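Local coordinates for protein protease Do-like 8, chloroplastic (Arabidopsis thaliana, PDB 4IC6) that probably cleaves proteins as a chloroplast serine endopeptidase of the Deg/HtrA family, with a trypsin-like double-barrel protease domain followed by a PDZ domain, at residues S41-D47 / N66-V71; V119-K125 / S252-R256; T170-G176 / G192-A198. The protein carries 1 engineered substitution. All blocks are in the same frame, centred on the assembly; numbering follows the deposited sequence.

Interaction 1 (S41-D47 / N66-V71)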
ATOM      1  N   SER A  41     -12.166   0.620  37.929  1.00 40.52           N
ATOM      2  CA  SER A  41     -12.223  -0.806  37.642  1.00 38.72           C
ATOM      3  C   SER A  41     -11.433  -1.170  36.392  1.00 40.76           C
ATOM      4  O   SER A  41     -11.264  -2.347  36.062  1.00 37.95           O
ATOM      5  CB  SER A  41     -13.671  -1.237  37.434  1.00 38.09           C
ATOM      6  OG  SER A  41     -14.481  -0.880  38.534  1.00 42.26           O
ATOM      7  N   VAL A  42     -10.992  -0.152  35.668  1.00 43.19           N
ATOM      8  CA  VAL A  42     -10.294  -0.369  34.410  1.00 38.79           C
ATOM      9  C   VAL A  42      -8.798  -0.141  34.626  1.00 37.20           C
ATOM     10  O   VAL A  42      -8.347   0.993  34.844  1.00 34.26           O
ATOM     11  CB  VAL A  42     -10.842   0.532  33.301  1.00 37.32           C
ATOM     12  CG1 VAL A  42     -10.166   0.188  31.983  1.00 38.30           C
ATOM     13  CG2 VAL A  42     -12.356   0.345  33.163  1.00 37.17           C
ATOM     14  N   VAL A  43      -8.041  -1.232  34.595  1.00 35.27           N
ATOM     15  CA  VAL A  43      -6.614  -1.166  34.900  1.00 38.69           C
ATOM     16  C   VAL A  43      -5.790  -1.077  33.626  1.00 37.60           C
ATOM     17  O   VAL A  43      -6.302  -1.292  32.526  1.00 34.94           O
ATOM     18  CB  VAL A  43      -6.124  -2.379  35.729  1.00 38.73           C
ATOM     19  CG1 VAL A  43      -6.891  -2.489  37.032  1.00 40.10           C
ATOM     20  CG2 VAL A  43      -6.234  -3.674  34.926  1.00 40.10           C
ATOM     21  N   ASN A  44      -4.516  -0.748  33.789  1.00 34.98           N
ATOM     22  CA  ASN A  44      -3.556  -0.767  32.694  1.00 37.51           C
ATOM     23  C   ASN A  44      -2.600  -1.957  32.831  1.00 40.55           C
ATOM     24  O   ASN A  44      -2.083  -2.231  33.917  1.00 43.66           O
ATOM     25  CB  ASN A  44      -2.771   0.553  32.650  1.00 39.23           C
ATOM     26  CG  ASN A  44      -1.528   0.460  31.802  1.00 39.36           C
ATOM     27  OD1 ASN A  44      -1.593   0.437  30.568  1.00 42.50           O
ATOM     28  ND2 ASN A  44      -0.376   0.416  32.458  1.00 37.33           N
ATOM     29  N   ILE A  45      -2.376  -2.663  31.724  1.00 41.13           N
ATOM     30  CA  ILE A  45      -1.481  -3.815  31.715  1.00 40.77           C
ATOM     31  C   ILE A  45      -0.371  -3.641  30.677  1.00 41.83           C
ATOM     32  O   ILE A  45      -0.646  -3.472  29.478  1.00 40.49           O
ATOM     33  CB  ILE A  45      -2.250  -5.121  31.378  1.00 48.08           C
ATOM     34  CG1 ILE A  45      -3.368  -5.361  32.394  1.00 48.54           C
ATOM     35  CG2 ILE A  45      -1.292  -6.312  31.312  1.00 46.76           C
ATOM     36  CD1 ILE A  45      -4.375  -6.432  31.988  1.00 44.62           C
ATOM     37  N   PHE A  46       0.876  -3.660  31.145  1.00 42.96           N
ATOM     38  CA  PHE A  46       2.038  -3.736  30.270  1.00 45.41           C
ATOM     39  C   PHE A  46       2.640  -5.145  30.310  1.00 46.52           C
ATOM     40  O   PHE A  46       2.959  -5.654  31.384  1.00 49.09           O
ATOM     41  CB  PHE A  46       3.099  -2.694  30.658  1.00 48.10           C
ATOM     42  CG  PHE A  46       2.713  -1.274  30.316  1.00 51.86           C
ATOM     43  CD1 PHE A  46       2.538  -0.884  28.994  1.00 53.08           C
ATOM     44  CD2 PHE A  46       2.533  -0.326  31.314  1.00 50.52           C
ATOM     45  CE1 PHE A  46       2.187   0.424  28.675  1.00 50.52           C
ATOM     46  CE2 PHE A  46       2.189   0.984  31.001  1.00 51.23           C
ATOM     47  CZ  PHE A  46       2.014   1.356  29.682  1.00 50.16           C
ATOM     48  N   ASP A  47       2.779  -5.773  29.140  1.00 45.75           N
ATOM     49  CA  ASP A  47       3.463  -7.066  29.014  1.00 46.27           C
ATOM     50  C   ASP A  47       4.931  -6.877  29.396  1.00 46.28           C
ATOM     51  O   ASP A  47       5.648  -6.081  28.772  1.00 43.37           O
ATOM     52  CB  ASP A  47       3.351  -7.582  27.572  1.00 49.77           C
ATOM     53  CG  ASP A  47       3.931  -8.986  27.386  1.00 51.77           C
ATOM     54  OD1 ASP A  47       4.977  -9.316  28.002  1.00 54.18           O
ATOM     55  OD2 ASP A  47       3.349  -9.764  26.599  1.00 47.60           O
ATOM     56  N   ASN A  66       0.074  -5.115  25.331  1.00 52.15           N
ATOM     57  CA  ASN A  66      -0.227  -3.946  26.182  1.00 47.48           C
ATOM     58  C   ASN A  66      -1.617  -3.395  25.916  1.00 46.05           C
ATOM     59  O   ASN A  66      -2.083  -3.404  24.778  1.00 44.16           O
ATOM     60  CB  ASN A  66       0.778  -2.824  25.960  1.00 47.14           C
ATOM     61  CG  ASN A  66       2.200  -3.297  26.059  1.00 50.56           C
ATOM     62  OD1 ASN A  66       2.535  -4.126  26.914  1.00 46.06           O
ATOM     63  ND2 ASN A  66       3.051  -2.791  25.167  1.00 54.80           N
ATOM     64  N   GLY A  67      -2.271  -2.909  26.964  1.00 41.19           N
ATOM     65  CA  GLY A  67      -3.621  -2.399  26.837  1.00 38.04           C
ATOM     66  C   GLY A  67      -4.291  -2.284  28.182  1.00 36.47           C
ATOM     67  O   GLY A  67      -3.659  -1.894  29.181  1.00 33.56           O
ATOM     68  N   SER A  68      -5.569  -2.649  28.217  1.00 33.67           N
ATOM     69  CA  SER A  68      -6.362  -2.482  29.416  1.00 32.83           C
ATOM     70  C   SER A  68      -6.822  -3.823  29.982  1.00 37.10           C
ATOM     71  O   SER A  68      -6.648  -4.879  29.367  1.00 37.36           O
ATOM     72  CB  SER A  68      -7.582  -1.607  29.119  1.00 30.21           C
ATOM     73  OG  SER A  68      -7.211  -0.416  28.435  1.00 30.99           O
ATOM     74  N   GLY A  69      -7.419  -3.763  31.165  1.00 36.73           N
ATOM     75  CA  GLY A  69      -8.002  -4.929  31.793  1.00 36.80           C
ATOM     76  C   GLY A  69      -9.082  -4.472  32.745  1.00 34.91           C
ATOM     77  O   GLY A  69      -9.355  -3.280  32.875  1.00 35.23           O
ATOM     78  N   VAL A  70      -9.683  -5.424  33.440  1.00 31.23           N
ATOM     79  CA  VAL A  70     -10.806  -5.120  34.297  1.00 30.57           C
ATOM     80  C   VAL A  70     -10.599  -5.812  35.660  1.00 36.25           C
ATOM     81  O   VAL A  70     -10.242  -6.982  35.705  1.00 38.71           O
ATOM     82  CB  VAL A  70     -12.089  -5.616  33.611  1.00 39.34           C
ATOM     83  CG1 VAL A  70     -13.124  -6.013  34.629  1.00 48.58           C
ATOM     84  CG2 VAL A  70     -12.621  -4.550  32.655  1.00 37.04           C
ATOM     85  N   VAL A  71     -10.789  -5.079  36.755  1.00 35.39           N
ATOM     86  CA  VAL A  71     -10.755  -5.689  38.090  1.00 35.06           C
ATOM     87  C   VAL A  71     -11.949  -6.630  38.245  1.00 39.68           C
ATOM     88  O   VAL A  71     -13.110  -6.188  38.264  1.00 43.35           O
ATOM     89  CB  VAL A  71     -10.817  -4.640  39.183  1.00 42.85           C
ATOM     90  CG1 VAL A  71     -10.835  -5.328  40.568  1.00 45.14           C
ATOM     91  CG2 VAL A  71      -9.625  -3.672  39.074  1.00 41.63           C
TER
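This is an antiparallel strand pair, the first two strands of the N-terminal beta barrel in the chymotrypsin-like protease domain. The axes of strands 42-47 and 67-71 approach to 4.5 Å, with 136° between their N-to-C directions, a strong twist suited to a closed barrel. Val43 pairs with Gly69 and Ile45 with Gly67, each through two backbone hydrogen bonds: Val43 N to Gly69 O, Gly69 N to Val43 O, Ile45 N to Gly67 O and Gly67 N to Ile45 O, all 3.0 Å. Val43 and Ile45 point to the face where Ile78 lies, and Ile45 CD1 rests 3.9 Å from Gly69 CA; a CB on Gly69 would clash there. The other face carries Val42, Val70 and Ser68, with Pro207 of the second barrel against both valines. Ser68 is backbone-bonded to Ala204, an engineered residue at what is probably the serine position of the predicted charge relay system. Beyond the last bridge a side chain takes over the pairing: Asn66 OD1 accepts from Asp47 N at 2.8 Å.

Interaction 2 (V119-K125 / S252-R256)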
ATOM      1  N   VAL A 119      -2.607 -16.220  35.951  1.00 43.64           N
ATOM      2  CA  VAL A 119      -3.529 -17.175  36.550  1.00 44.19           C
ATOM      3  C   VAL A 119      -3.910 -18.238  35.527  1.00 46.34           C
ATOM      4  O   VAL A 119      -3.808 -19.435  35.784  1.00 46.71           O
ATOM      5  CB  VAL A 119      -4.785 -16.472  37.094  1.00 43.14           C
ATOM      6  CG1 VAL A 119      -5.780 -17.498  37.619  1.00 41.74           C
ATOM      7  CG2 VAL A 119      -4.384 -15.497  38.200  1.00 48.20           C
ATOM      8  N   GLY A 120      -4.350 -17.795  34.350  1.00 45.97           N
ATOM      9  CA  GLY A 120      -4.574 -18.705  33.249  1.00 43.81           C
ATOM     10  C   GLY A 120      -4.949 -17.906  32.019  1.00 40.49           C
ATOM     11  O   GLY A 120      -5.267 -16.725  32.114  1.00 38.47           O
ATOM     12  N   ALA A 121      -4.881 -18.541  30.861  1.00 39.80           N
ATOM     13  CA  ALA A 121      -5.180 -17.857  29.618  1.00 41.97           C
ATOM     14  C   ALA A 121      -5.965 -18.825  28.750  1.00 40.18           C
ATOM     15  O   ALA A 121      -5.803 -20.033  28.877  1.00 41.44           O
ATOM     16  CB  ALA A 121      -3.878 -17.457  28.939  1.00 44.09           C
ATOM     17  N   ASP A 122      -6.829 -18.305  27.883  1.00 42.13           N
ATOM     18  CA  ASP A 122      -7.534 -19.148  26.922  1.00 39.24           C
ATOM     19  C   ASP A 122      -7.517 -18.483  25.553  1.00 38.90           C
ATOM     20  O   ASP A 122      -8.224 -17.504  25.314  1.00 36.15           O
ATOM     21  CB  ASP A 122      -8.980 -19.410  27.368  1.00 39.16           C
ATOM     22  CG  ASP A 122      -9.723 -20.357  26.424  1.00 43.52           C
ATOM     23  OD1 ASP A 122      -9.265 -21.506  26.223  1.00 42.39           O
ATOM     24  OD2 ASP A 122     -10.770 -19.946  25.864  1.00 42.77           O
ATOM     25  N   ARG A 123      -6.707 -19.019  24.653  1.00 41.70           N
ATOM     26  CA  ARG A 123      -6.529 -18.406  23.343  1.00 42.31           C
ATOM     27  C   ARG A 123      -7.823 -18.387  22.518  1.00 40.29           C
ATOM     28  O   ARG A 123      -8.136 -17.393  21.857  1.00 37.54           O
ATOM     29  CB  ARG A 123      -5.402 -19.111  22.589  1.00 44.82           C
ATOM     30  CG  ARG A 123      -5.170 -18.554  21.207  1.00 44.72           C
ATOM     31  CD  ARG A 123      -3.805 -18.905  20.627  1.00 52.33           C
ATOM     32  NE  ARG A 123      -3.331 -17.747  19.872  1.00 59.91           N
ATOM     33  CZ  ARG A 123      -2.061 -17.393  19.714  1.00 63.39           C
ATOM     34  NH1 ARG A 123      -1.084 -18.127  20.242  1.00 66.73           N
ATOM     35  NH2 ARG A 123      -1.777 -16.296  19.022  1.00 57.54           N
ATOM     36  N   ALA A 124      -8.581 -19.477  22.580  1.00 41.65           N
ATOM     37  CA  ALA A 124      -9.814 -19.610  21.801  1.00 41.11           C
ATOM     38  C   ALA A 124     -10.805 -18.473  22.053  1.00 36.74           C
ATOM     39  O   ALA A 124     -11.454 -18.003  21.128  1.00 37.89           O
ATOM     40  CB  ALA A 124     -10.464 -20.965  22.070  1.00 45.14           C
ATOM     41  N   LYS A 125     -10.936 -18.029  23.301  1.00 34.78           N
ATOM     42  CA  LYS A 125     -11.819 -16.902  23.613  1.00 34.47           C
ATOM     43  C   LYS A 125     -11.074 -15.579  23.835  1.00 34.06           C
ATOM     44  O   LYS A 125     -11.683 -14.590  24.243  1.00 34.72           O
ATOM     45  CB  LYS A 125     -12.716 -17.223  24.818  1.00 32.63           C
ATOM     46  CG  LYS A 125     -13.647 -18.422  24.612  1.00 35.05           C
ATOM     47  CD  LYS A 125     -14.611 -18.153  23.435  1.00 35.00           C
ATOM     48  CE  LYS A 125     -15.765 -19.154  23.396  1.00 37.98           C
ATOM     49  NZ  LYS A 125     -16.789 -18.779  22.357  1.00 39.81           N
ATOM     50  N   SER A 252      -6.628 -22.824  35.512  1.00 48.92           N
ATOM     51  CA  SER A 252      -5.573 -22.189  34.713  1.00 52.37           C
ATOM     52  C   SER A 252      -5.768 -22.390  33.209  1.00 52.86           C
ATOM     53  O   SER A 252      -5.054 -21.792  32.402  1.00 54.85           O
ATOM     54  CB  SER A 252      -4.166 -22.650  35.132  1.00 59.60           C
ATOM     55  OG  SER A 252      -3.754 -23.782  34.378  1.00 62.66           O
ATOM     56  N   LYS A 253      -6.742 -23.209  32.826  1.00 50.13           N
ATOM     57  CA  LYS A 253      -7.024 -23.416  31.403  1.00 49.34           C
ATOM     58  C   LYS A 253      -8.449 -23.892  31.203  1.00 43.11           C
ATOM     59  O   LYS A 253      -9.105 -24.315  32.152  1.00 44.32           O
ATOM     60  CB  LYS A 253      -6.046 -24.432  30.795  1.00 55.06           C
ATOM     61  CG  LYS A 253      -6.206 -25.850  31.341  1.00 56.31           C
ATOM     62  CD  LYS A 253      -5.229 -26.838  30.709  1.00 59.71           C
ATOM     63  CE  LYS A 253      -3.842 -26.729  31.347  1.00 66.05           C
ATOM     64  NZ  LYS A 253      -3.019 -27.978  31.208  1.00 70.08           N
ATOM     65  N   VAL A 254      -8.929 -23.842  29.969  1.00 37.26           N
ATOM     66  CA  VAL A 254     -10.235 -24.415  29.689  1.00 42.98           C
ATOM     67  C   VAL A 254     -10.135 -25.729  28.924  1.00 42.80           C
ATOM     68  O   VAL A 254      -9.577 -25.775  27.830  1.00 46.65           O
ATOM     69  CB  VAL A 254     -11.115 -23.435  28.900  1.00 43.22           C
ATOM     70  CG1 VAL A 254     -12.482 -24.058  28.602  1.00 44.21           C
ATOM     71  CG2 VAL A 254     -11.251 -22.132  29.671  1.00 41.81           C
ATOM     72  N   LEU A 255     -10.683 -26.795  29.501  1.00 39.06           N
ATOM     73  CA  LEU A 255     -10.803 -28.074  28.801  1.00 40.32           C
ATOM     74  C   LEU A 255     -12.104 -28.111  28.006  1.00 41.82           C
ATOM     75  O   LEU A 255     -13.170 -27.897  28.573  1.00 43.35           O
ATOM     76  CB  LEU A 255     -10.783 -29.236  29.806  1.00 46.51           C
ATOM     77  CG  LEU A 255     -10.796 -30.630  29.179  1.00 51.22           C
ATOM     78  CD1 LEU A 255      -9.589 -30.798  28.258  1.00 54.75           C
ATOM     79  CD2 LEU A 255     -10.837 -31.757  30.227  1.00 50.27           C
ATOM     80  N   ARG A 256     -12.030 -28.375  26.701  1.00 43.98           N
ATOM     81  CA  ARG A 256     -13.227 -28.415  25.850  1.00 44.93           C
ATOM     82  C   ARG A 256     -13.403 -29.775  25.179  1.00 46.23           C
ATOM     83  O   ARG A 256     -12.452 -30.311  24.614  1.00 46.15           O
ATOM     84  CB  ARG A 256     -13.155 -27.358  24.746  1.00 45.67           C
ATOM     85  CG  ARG A 256     -13.254 -25.931  25.222  1.00 47.75           C
ATOM     86  CD  ARG A 256     -13.242 -24.964  24.052  1.00 46.04           C
ATOM     87  NE  ARG A 256     -13.435 -23.593  24.514  1.00 46.58           N
ATOM     88  CZ  ARG A 256     -12.453 -22.795  24.915  1.00 41.31           C
ATOM     89  NH1 ARG A 256     -12.720 -21.560  25.319  1.00 41.09           N
ATOM     90  NH2 ARG A 256     -11.206 -23.230  24.906  1.00 39.53           N
TER
HETATM   91  O   HOH W   1      -7.376 -22.644  27.882  1.00 38.13           O
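A two-pronged salt bridge, not a run of backbone bonds, ties the loop 252-256 to the end of a barrel strand. Arg256 meets Asp122 end-on, NH1 donating to OD2 at 2.6 Å and NH2 to OD1 at 2.9 Å, with both bonds nearly straight. The strand, 111-122, belongs to the N-terminal barrel of the trypsin-like protease domain; the loop leads from helix 238-251 into strand 257-258, which belongs to the sheet of the PDZ part. The contact therefore holds the start of the connection to the PDZ domain against the protease.

Asp122 OD2 also accepts from Lys125 N at 3.2 Å, an Asx motif formed where the chain turns out of the strand. Ala124 CB covers one face of the Arg256 guanidinium, 3.7 Å from NH2, while Ile244 of the helix touches the same arginine side chain.

At the other end the two backbones are in direct contact. Val119 and Gly120 form a classic beta bulge opposite Val129, and Ser252, leaving the helix with positive phi, brings its O to 3.2 Å from Gly120 CA. A CB on Gly120 would collide with that oxygen. Between the tight crossing and the salt bridge a water fills the gap: it donates to Ala121 O at 3.2 Å and to Asp122 OD1 at 2.8 Å, and accepts from Val254 N at 2.9 Å.

Interaction 3 (T170-G176 / G192-A198)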
ATOM      1  N   THR A 170     -14.930   5.655  24.352  1.00 31.04           N
ATOM      2  CA  THR A 170     -15.655   5.804  23.098  1.00 32.18           C
ATOM      3  C   THR A 170     -17.088   5.365  23.329  1.00 30.73           C
ATOM      4  O   THR A 170     -17.365   4.603  24.253  1.00 27.59           O
ATOM      5  CB  THR A 170     -15.004   5.018  21.924  1.00 28.31           C
ATOM      6  OG1 THR A 170     -15.088   3.606  22.169  1.00 25.88           O
ATOM      7  CG2 THR A 170     -13.544   5.423  21.751  1.00 27.18           C
ATOM      8  N   VAL A 171     -18.007   5.846  22.504  1.00 27.77           N
ATOM      9  CA  VAL A 171     -19.414   5.584  22.749  1.00 26.64           C
ATOM     10  C   VAL A 171     -20.121   5.349  21.429  1.00 27.67           C
ATOM     11  O   VAL A 171     -19.925   6.095  20.478  1.00 29.99           O
ATOM     12  CB  VAL A 171     -20.092   6.792  23.443  1.00 30.97           C
ATOM     13  CG1 VAL A 171     -21.604   6.605  23.516  1.00 32.90           C
ATOM     14  CG2 VAL A 171     -19.520   7.017  24.848  1.00 29.99           C
ATOM     15  N   GLY A 172     -20.934   4.303  21.379  1.00 27.22           N
ATOM     16  CA  GLY A 172     -21.811   4.076  20.250  1.00 24.49           C
ATOM     17  C   GLY A 172     -22.970   3.200  20.670  1.00 23.97           C
ATOM     18  O   GLY A 172     -23.431   3.248  21.819  1.00 27.87           O
ATOM     19  N   VAL A 173     -23.463   2.406  19.735  1.00 25.77           N
ATOM     20  CA  VAL A 173     -24.541   1.485  20.045  1.00 26.43           C
ATOM     21  C   VAL A 173     -24.117   0.055  19.816  1.00 24.77           C
ATOM     22  O   VAL A 173     -23.145  -0.213  19.110  1.00 24.49           O
ATOM     23  CB  VAL A 173     -25.781   1.744  19.164  1.00 22.74           C
ATOM     24  CG1 VAL A 173     -26.305   3.153  19.411  1.00 25.78           C
ATOM     25  CG2 VAL A 173     -25.413   1.544  17.690  1.00 25.52           C
ATOM     26  N   ILE A 174     -24.883  -0.868  20.385  1.00 26.74           N
ATOM     27  CA  ILE A 174     -24.773  -2.249  19.974  1.00 29.78           C
ATOM     28  C   ILE A 174     -25.246  -2.328  18.515  1.00 28.55           C
ATOM     29  O   ILE A 174     -26.388  -1.975  18.197  1.00 26.01           O
ATOM     30  CB  ILE A 174     -25.640  -3.167  20.854  1.00 28.56           C
ATOM     31  CG1 ILE A 174     -25.215  -3.059  22.321  1.00 31.51           C
ATOM     32  CG2 ILE A 174     -25.549  -4.603  20.378  1.00 23.52           C
ATOM     33  CD1 ILE A 174     -23.710  -3.283  22.555  1.00 29.61           C
ATOM     34  N   SER A 175     -24.359  -2.805  17.647  1.00 26.41           N
ATOM     35  CA  SER A 175     -24.551  -2.754  16.192  1.00 24.39           C
ATOM     36  C   SER A 175     -24.961  -4.108  15.645  1.00 26.48           C
ATOM     37  O   SER A 175     -25.645  -4.196  14.634  1.00 24.47           O
ATOM     38  CB  SER A 175     -23.241  -2.334  15.511  1.00 24.62           C
ATOM     39  OG  SER A 175     -23.296  -2.556  14.104  1.00 32.49           O
ATOM     40  N   GLY A 176     -24.554  -5.166  16.332  1.00 23.42           N
ATOM     41  CA  GLY A 176     -24.859  -6.518  15.887  1.00 24.49           C
ATOM     42  C   GLY A 176     -24.579  -7.529  16.981  1.00 28.45           C
ATOM     43  O   GLY A 176     -23.844  -7.247  17.936  1.00 27.30           O
ATOM     44  N   GLY A 192     -19.689 -13.104  19.245  1.00 31.69           N
ATOM     45  CA  GLY A 192     -19.274 -11.781  19.691  1.00 30.68           C
ATOM     46  C   GLY A 192     -20.300 -10.670  19.543  1.00 32.26           C
ATOM     47  O   GLY A 192     -21.282 -10.779  18.796  1.00 27.03           O
ATOM     48  N   ILE A 193     -20.065  -9.576  20.261  1.00 30.34           N
ATOM     49  CA  ILE A 193     -20.889  -8.390  20.134  1.00 29.34           C
ATOM     50  C   ILE A 193     -20.236  -7.441  19.139  1.00 29.75           C
ATOM     51  O   ILE A 193     -19.026  -7.221  19.192  1.00 30.26           O
ATOM     52  CB  ILE A 193     -20.987  -7.649  21.475  1.00 29.61           C
ATOM     53  CG1 ILE A 193     -21.702  -8.516  22.518  1.00 34.85           C
ATOM     54  CG2 ILE A 193     -21.674  -6.291  21.302  1.00 27.02           C
ATOM     55  CD1 ILE A 193     -21.501  -7.984  23.969  1.00 30.75           C
ATOM     56  N   GLN A 194     -21.034  -6.883  18.229  1.00 24.52           N
ATOM     57  CA  GLN A 194     -20.544  -5.805  17.367  1.00 24.17           C
ATOM     58  C   GLN A 194     -21.048  -4.451  17.869  1.00 21.64           C
ATOM     59  O   GLN A 194     -22.226  -4.294  18.181  1.00 28.07           O
ATOM     60  CB  GLN A 194     -20.969  -6.018  15.899  1.00 25.60           C
ATOM     61  CG  GLN A 194     -20.307  -5.056  14.920  1.00 26.35           C
ATOM     62  CD  GLN A 194     -20.735  -5.344  13.479  1.00 28.74           C
ATOM     63  OE1 GLN A 194     -20.182  -6.227  12.825  1.00 29.02           O
ATOM     64  NE2 GLN A 194     -21.723  -4.608  12.993  1.00 28.46           N
ATOM     65  N   THR A 195     -20.172  -3.453  17.915  1.00 21.30           N
ATOM     66  CA  THR A 195     -20.603  -2.107  18.322  1.00 20.82           C
ATOM     67  C   THR A 195     -20.042  -1.102  17.334  1.00 22.68           C
ATOM     68  O   THR A 195     -19.059  -1.395  16.655  1.00 23.78           O
ATOM     69  CB  THR A 195     -20.072  -1.747  19.746  1.00 30.38           C
ATOM     70  OG1 THR A 195     -20.431  -0.397  20.080  1.00 28.91           O
ATOM     71  CG2 THR A 195     -18.574  -1.871  19.782  1.00 31.32           C
ATOM     72  N   ASP A 196     -20.673   0.066  17.229  1.00 27.80           N
ATOM     73  CA  ASP A 196     -20.079   1.137  16.449  1.00 27.85           C
ATOM     74  C   ASP A 196     -19.331   2.161  17.310  1.00 26.80           C
ATOM     75  O   ASP A 196     -18.880   3.180  16.793  1.00 27.00           O
ATOM     76  CB  ASP A 196     -21.050   1.775  15.416  1.00 23.86           C
ATOM     77  CG  ASP A 196     -22.138   2.649  16.039  1.00 26.65           C
ATOM     78  OD1 ASP A 196     -22.199   2.796  17.283  1.00 27.44           O
ATOM     79  OD2 ASP A 196     -22.968   3.224  15.246  1.00 27.40           O
ATOM     80  N   ALA A 197     -19.195   1.896  18.614  1.00 26.66           N
ATOM     81  CA  ALA A 197     -18.155   2.577  19.402  1.00 27.57           C
ATOM     82  C   ALA A 197     -16.793   2.155  18.866  1.00 28.12           C
ATOM     83  O   ALA A 197     -16.572   0.981  18.582  1.00 28.56           O
ATOM     84  CB  ALA A 197     -18.266   2.237  20.910  1.00 28.93           C
ATOM     85  N   ALA A 198     -15.873   3.103  18.733  1.00 23.33           N
ATOM     86  CA  ALA A 198     -14.554   2.775  18.233  1.00 27.60           C
ATOM     87  C   ALA A 198     -13.841   1.842  19.220  1.00 28.90           C
ATOM     88  O   ALA A 198     -13.750   2.126  20.426  1.00 29.76           O
ATOM     89  CB  ALA A 198     -13.744   4.031  18.021  1.00 26.80           C
TER
HETATM   90  O   HOH W   2     -19.466   5.796  17.451  1.00 29.38           O
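Thr170 opens the pairing with its side chain, OG1 donating to Ala198 O at 2.6 Å; that carbonyl also accepts from Asn203. Val171 turns its CB away, but its O shares a water with Asp196 O (3.1 and 2.8 Å to the water). At Gly172 the chains crowd: its CA is 4.0 Å from the CA of Ala197, just past strand 192-195, and a CB on the glycine would clash with Asp196 OD1. Val173 N then donates to Asp196 OD1 at 2.8 Å, and Val173 O receives Asp196 N at 3.1 Å. Ile174 packs its CD1 3.8 Å from Ile193 CG2. Next comes a classic beta bulge, where Ser175 N and Gly176 N both donate to Gln194 O (2.7 and 3.1 Å) and Gln194 NE2 reaches Ser175 OG at 2.8 Å. Gly176 O closes the pair by accepting Gln194 N, also at 2.8 Å. These are neighbouring strands of the second protease barrel. Asp196 OD2 accepts from Val171 N of a neighbouring subunit, and Ser175 OG bonds to Leu169 O of that same subunit. Asp196 and Ser175 thus serve both the pairing within the barrel and the contact between subunits.

In the fold
Interactions 1 and 2 both reach the N-terminal protease barrel, on strands 42-47 and 67-71 and on strand 111-122, with centres 18 Å apart and nearest atoms about 10 Å apart. Interaction 3 belongs to the second barrel, its centre 20 Å from interaction 1 and 26 Å from interaction 2. Along the chain, interaction 1 closes first; interaction 2 then opens and encloses interaction 3 before closing at the loop after helix 238-251. That long closure brings the chain from the second barrel back to the first on its way into the PDZ part. Residues of interactions 1 and 3 also touch a second subunit, and interaction 3 a third, whereas no other chain touches the segments of interaction 2.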